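PpBBE-like 1 D396N (Physcomitrella patens subsp. patens, PDB 6EO5) oxidises cellobiose as a berberine bridge enzyme-like flavoprotein of the VAO family, using a bicovalently attached FAD. Local coordinates at residues A333-V338 with G425-N430. Sequence-based numbering, arbitrary orientation.
Sequences AKSIYV and GQAYQN. With FAD (flavin-adenine dinucleotide), chain C.
Y337 and S335, on an edge strand, 331-338, of the seven-stranded antiparallel sheet of this VAO-type flavoprotein, meet the flavin-pocket loop 425-430. Two hydrogen bonds join the segments. Y337 N donates to Q426 O at 2.9 Å, with an N-H...O angle of 133° and the donor tilted from the carbonyl plane; I336 CA approaches the same oxygen in a CA-H...O contact. The second bond is straighter: Y428 N donates to S335 OG at 165°. The serine chi1 of 80° sets OG between its own backbone N and carbonyl carbon. A427 CB lies 3.5 Å from S335 OG.

Side-chain packing centres on the tyrosines, whose side chains cross obliquely. The Y337 ring makes an apolar contact with Y428 CB through CE2 at 3.8 Å, while its OH, hydrogen-bonded to Y368 OH, lies 3.3 Å from Y428 CD1. H386 stacks on the Y337 ring, and N430 N sits over the centre of one face of the Y428 ring.

Polar contacts to FAD leave from the loop. N430 ND2 approaches the ribityl O4' at 2.7 Å. Y428 OH, also bonded by G155 N, donates to flavin O2 at 2.6 Å, with O2 in plane at the ring edge.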
ATOM      1  N   ALA A 333      -6.079   3.011  11.735  1.00 56.29           N
ATOM      2  CA  ALA A 333      -4.688   2.627  11.528  1.00 54.00           C
ATOM      3  C   ALA A 333      -3.778   3.855  11.586  1.00 53.41           C
ATOM      4  O   ALA A 333      -4.159   4.953  11.166  1.00 52.30           O
ATOM      5  CB  ALA A 333      -4.512   1.900  10.189  1.00 50.65           C
ATOM      6  N   LYS A 334      -2.575   3.663  12.132  1.00 50.66           N
ATOM      7  CA  LYS A 334      -1.526   4.678  12.118  1.00 49.91           C
ATOM      8  C   LYS A 334      -0.210   4.004  11.745  1.00 52.12           C
ATOM      9  O   LYS A 334      -0.095   2.777  11.775  1.00 56.03           O
ATOM     10  CB  LYS A 334      -1.416   5.387  13.477  1.00 49.80           C
ATOM     11  CG  LYS A 334      -2.748   5.929  13.984  1.00 47.27           C
ATOM     12  CD  LYS A 334      -2.659   6.618  15.339  1.00 45.43           C
ATOM     13  CE  LYS A 334      -1.878   7.914  15.286  1.00 44.78           C
ATOM     14  NZ  LYS A 334      -2.555   8.975  14.482  1.00 50.26           N
ATOM     15  N   SER A 335       0.794   4.798  11.376  1.00 52.89           N
ATOM     16  CA  SER A 335       2.103   4.219  11.071  1.00 50.58           C
ATOM     17  C   SER A 335       3.210   5.181  11.494  1.00 53.01           C
ATOM     18  O   SER A 335       2.961   6.357  11.817  1.00 48.87           O
ATOM     19  CB  SER A 335       2.236   3.861   9.582  1.00 48.12           C
ATOM     20  OG  SER A 335       2.526   5.004   8.791  1.00 46.81           O
ATOM     21  N   ILE A 336       4.444   4.670  11.492  1.00 48.44           N
ATOM     22  CA  ILE A 336       5.615   5.466  11.852  1.00 48.31           C
ATOM     23  C   ILE A 336       6.847   4.776  11.294  1.00 51.95           C
ATOM     24  O   ILE A 336       6.826   3.578  11.015  1.00 55.27           O
ATOM     25  CB  ILE A 336       5.715   5.645  13.387  1.00 50.71           C
ATOM     26  CG1 ILE A 336       6.309   7.012  13.736  1.00 48.27           C
ATOM     27  CG2 ILE A 336       6.480   4.499  14.019  1.00 46.59           C
ATOM     28  CD1 ILE A 336       6.200   7.343  15.188  1.00 45.57           C
ATOM     29  N   TYR A 337       7.932   5.534  11.126  1.00 51.91           N
ATOM     30  CA  TYR A 337       9.215   4.983  10.695  1.00 49.72           C
ATOM     31  C   TYR A 337      10.238   5.052  11.828  1.00 51.17           C
ATOM     32  O   TYR A 337      10.280   6.029  12.586  1.00 52.61           O
ATOM     33  CB  TYR A 337       9.759   5.719   9.464  1.00 48.29           C
ATOM     34  CG  TYR A 337       9.183   5.232   8.157  1.00 51.50           C
ATOM     35  CD1 TYR A 337       9.603   4.014   7.586  1.00 52.89           C
ATOM     36  CD2 TYR A 337       8.214   5.979   7.486  1.00 49.07           C
ATOM     37  CE1 TYR A 337       9.055   3.556   6.370  1.00 48.33           C
ATOM     38  CE2 TYR A 337       7.661   5.536   6.287  1.00 50.94           C
ATOM     39  CZ  TYR A 337       8.081   4.332   5.734  1.00 53.55           C
ATOM     40  OH  TYR A 337       7.514   3.926   4.548  1.00 53.35           O
ATOM     41  N   VAL A 338      11.056   4.009  11.932  1.00 49.15           N
ATOM     42  CA  VAL A 338      12.122   3.902  12.923  1.00 51.93           C
ATOM     43  C   VAL A 338      13.442   3.784  12.181  1.00 52.94           C
ATOM     44  O   VAL A 338      13.557   2.998  11.232  1.00 55.71           O
ATOM     45  CB  VAL A 338      11.923   2.691  13.851  1.00 52.62           C
ATOM     46  CG1 VAL A 338      13.017   2.649  14.894  1.00 50.37           C
ATOM     47  CG2 VAL A 338      10.544   2.733  14.505  1.00 52.34           C
ATOM     48  N   GLY A 425       9.300  11.164  13.169  1.00 52.32           N
ATOM     49  CA  GLY A 425       7.977  11.657  12.869  1.00 49.99           C
ATOM     50  C   GLY A 425       7.471  11.337  11.478  1.00 54.01           C
ATOM     51  O   GLY A 425       6.431  11.874  11.079  1.00 54.69           O
ATOM     52  N   GLN A 426       8.162  10.492  10.713  1.00 53.42           N
ATOM     53  CA  GLN A 426       7.676  10.166   9.381  1.00 52.09           C
ATOM     54  C   GLN A 426       6.744   8.964   9.430  1.00 51.35           C
ATOM     55  O   GLN A 426       6.832   8.112  10.321  1.00 49.28           O
ATOM     56  CB  GLN A 426       8.823   9.888   8.420  1.00 49.17           C
ATOM     57  CG  GLN A 426      10.000  10.819   8.553  1.00 53.63           C
ATOM     58  CD  GLN A 426      11.331  10.083   8.298  1.00 69.17           C
ATOM     59  OE1 GLN A 426      11.485   9.333   7.309  1.00 64.51           O
ATOM     60  NE2 GLN A 426      12.282  10.270   9.211  1.00 71.25           N
ATOM     61  N   ALA A 427       5.835   8.919   8.463  1.00 50.00           N
ATOM     62  CA  ALA A 427       4.844   7.863   8.354  1.00 50.34           C
ATOM     63  C   ALA A 427       4.749   7.416   6.900  1.00 53.61           C
ATOM     64  O   ALA A 427       5.200   8.114   5.989  1.00 51.32           O
ATOM     65  CB  ALA A 427       3.477   8.328   8.863  1.00 48.65           C
ATOM     66  N   TYR A 428       4.133   6.244   6.698  1.00 54.32           N
ATOM     67  CA  TYR A 428       4.019   5.598   5.391  1.00 53.20           C
ATOM     68  C   TYR A 428       2.638   5.882   4.804  1.00 55.26           C
ATOM     69  O   TYR A 428       1.618   5.491   5.387  1.00 53.22           O
ATOM     70  CB  TYR A 428       4.266   4.094   5.523  1.00 51.00           C
ATOM     71  CG  TYR A 428       4.093   3.284   4.244  1.00 54.48           C
ATOM     72  CD1 TYR A 428       4.585   3.745   3.024  1.00 50.94           C
ATOM     73  CD2 TYR A 428       3.463   2.039   4.272  1.00 55.01           C
ATOM     74  CE1 TYR A 428       4.425   3.006   1.868  1.00 54.37           C
ATOM     75  CE2 TYR A 428       3.302   1.285   3.125  1.00 53.80           C
ATOM     76  CZ  TYR A 428       3.789   1.766   1.926  1.00 56.62           C
ATOM     77  OH  TYR A 428       3.627   1.007   0.787  1.00 52.31           O
ATOM     78  N   GLN A 429       2.610   6.541   3.638  1.00 53.92           N
ATOM     79  CA  GLN A 429       1.366   7.094   3.112  1.00 50.44           C
ATOM     80  C   GLN A 429       0.390   6.040   2.599  1.00 56.53           C
ATOM     81  O   GLN A 429      -0.786   6.370   2.384  1.00 55.55           O
ATOM     82  CB  GLN A 429       1.675   8.103   2.008  1.00 54.25           C
ATOM     83  CG  GLN A 429       2.702   7.642   0.985  1.00 56.91           C
ATOM     84  CD  GLN A 429       4.107   8.127   1.298  1.00 57.09           C
ATOM     85  OE1 GLN A 429       4.596   7.994   2.434  1.00 53.52           O
ATOM     86  NE2 GLN A 429       4.768   8.696   0.291  1.00 55.42           N
ATOM     87  N   ASN A 430       0.826   4.789   2.387  1.00 53.50           N
ATOM     88  CA  ASN A 430      -0.157   3.754   2.096  1.00 50.00           C
ATOM     89  C   ASN A 430      -0.864   3.258   3.343  1.00 52.80           C
ATOM     90  O   ASN A 430      -1.874   2.561   3.218  1.00 53.00           O
ATOM     91  CB  ASN A 430       0.467   2.566   1.370  1.00 55.19           C
ATOM     92  CG  ASN A 430       0.441   2.724  -0.130  1.00 53.77           C
ATOM     93  OD1 ASN A 430       1.404   2.366  -0.810  1.00 56.17           O
ATOM     94  ND2 ASN A 430      -0.656   3.249  -0.659  1.00 44.56           N
TER
HETATM   95  PA  FAD C 601      -7.996   2.693  -3.140  1.00 59.67           P
HETATM   96  O1A FAD C 601      -8.813   2.964  -1.886  1.00 53.70           O
HETATM   97  O2A FAD C 601      -8.871   2.358  -4.320  1.00 58.80           O
HETATM   98  O5B FAD C 601      -6.966   3.878  -3.511  1.00 57.32           O
HETATM   99  C5B FAD C 601      -6.237   4.565  -2.517  1.00 58.34           C
HETATM  100  C4B FAD C 601      -5.948   5.999  -2.949  1.00 56.92           C
HETATM  101  O4B FAD C 601      -5.385   6.014  -4.248  1.00 59.84           O
HETATM  102  C3B FAD C 601      -7.209   6.841  -3.015  1.00 58.39           C
HETATM  103  O3B FAD C 601      -6.871   8.175  -2.705  1.00 60.19           O
HETATM  104  C2B FAD C 601      -7.589   6.759  -4.469  1.00 58.68           C
HETATM  105  O2B FAD C 601      -8.371   7.857  -4.871  1.00 61.00           O
HETATM  106  C1B FAD C 601      -6.227   6.714  -5.150  1.00 62.56           C
HETATM  107  N9A FAD C 601      -6.355   6.044  -6.464  1.00 62.86           N
HETATM  108  C8A FAD C 601      -6.906   4.808  -6.708  1.00 62.51           C
HETATM  109  N7A FAD C 601      -6.857   4.563  -8.034  1.00 61.95           N
HETATM  110  C5A FAD C 601      -6.289   5.624  -8.646  1.00 59.10           C
HETATM  111  C6A FAD C 601      -6.015   5.893  -9.974  1.00 61.67           C
HETATM  112  N6A FAD C 601      -6.327   4.998 -10.904  1.00 63.21           N
HETATM  113  N1A FAD C 601      -5.415   7.084 -10.320  1.00 62.62           N
HETATM  114  C2A FAD C 601      -5.108   8.003  -9.343  1.00 59.17           C
HETATM  115  N3A FAD C 601      -5.388   7.738  -8.020  1.00 61.34           N
HETATM  116  C4A FAD C 601      -5.974   6.565  -7.676  1.00 61.90           C
HETATM  117  N1  FAD C 601       0.476  -1.757   1.691  1.00 57.61           N
HETATM  118  C2  FAD C 601       1.765  -2.200   1.373  1.00 62.28           C
HETATM  119  O2  FAD C 601       2.666  -1.426   0.986  1.00 55.17           O
HETATM  120  N3  FAD C 601       2.051  -3.551   1.475  1.00 63.86           N
HETATM  121  C4  FAD C 601       1.088  -4.445   1.891  1.00 61.41           C
HETATM  122  O4  FAD C 601       1.365  -5.638   1.960  1.00 65.96           O
HETATM  123  C4X FAD C 601      -0.188  -4.006   2.211  1.00 62.15           C
HETATM  124  N5  FAD C 601      -1.159  -4.912   2.581  1.00 61.75           N
HETATM  125  C5X FAD C 601      -2.488  -4.534   2.586  1.00 60.76           C
HETATM  126  C6  FAD C 601      -3.468  -5.492   2.824  1.00 59.00           C
HETATM  127  C7  FAD C 601      -4.837  -5.198   2.722  1.00 60.59           C
HETATM  128  C7M FAD C 601      -5.872  -6.272   2.972  1.00 55.46           C
HETATM  129  C8  FAD C 601      -5.213  -3.860   2.481  1.00 55.80           C
HETATM  130  C8M FAD C 601      -6.671  -3.442   2.474  1.00 54.87           C
HETATM  131  C9  FAD C 601      -4.206  -2.887   2.334  1.00 58.48           C
HETATM  132  C9A FAD C 601      -2.836  -3.205   2.362  1.00 60.98           C
HETATM  133  N10 FAD C 601      -1.814  -2.252   2.259  1.00 59.23           N
HETATM  134  C10 FAD C 601      -0.508  -2.659   2.070  1.00 58.15           C
HETATM  135  C1' FAD C 601      -2.110  -0.803   2.059  1.00 56.75           C
HETATM  136  C2' FAD C 601      -2.246  -0.526   0.565  1.00 58.43           C
HETATM  137  O2' FAD C 601      -1.001  -0.429  -0.090  1.00 56.72           O
HETATM  138  C3' FAD C 601      -2.996   0.774   0.383  1.00 54.81           C
HETATM  139  O3' FAD C 601      -4.243   0.595   1.011  1.00 55.42           O
HETATM  140  C4' FAD C 601      -3.141   1.095  -1.102  1.00 56.12           C
HETATM  141  O4' FAD C 601      -3.156   2.500  -1.260  1.00 52.97           O
HETATM  142  C5' FAD C 601      -4.398   0.445  -1.676  1.00 53.17           C
HETATM  143  O5' FAD C 601      -4.653   0.809  -3.017  1.00 53.90           O
HETATM  144  P   FAD C 601      -6.127   0.532  -3.620  1.00 57.10           P
HETATM  145  O1P FAD C 601      -6.136   0.859  -5.095  1.00 60.40           O
HETATM  146  O2P FAD C 601      -6.644  -0.853  -3.335  1.00 59.87           O
HETATM  147  O3P FAD C 601      -7.057   1.466  -2.697  1.00 62.08           O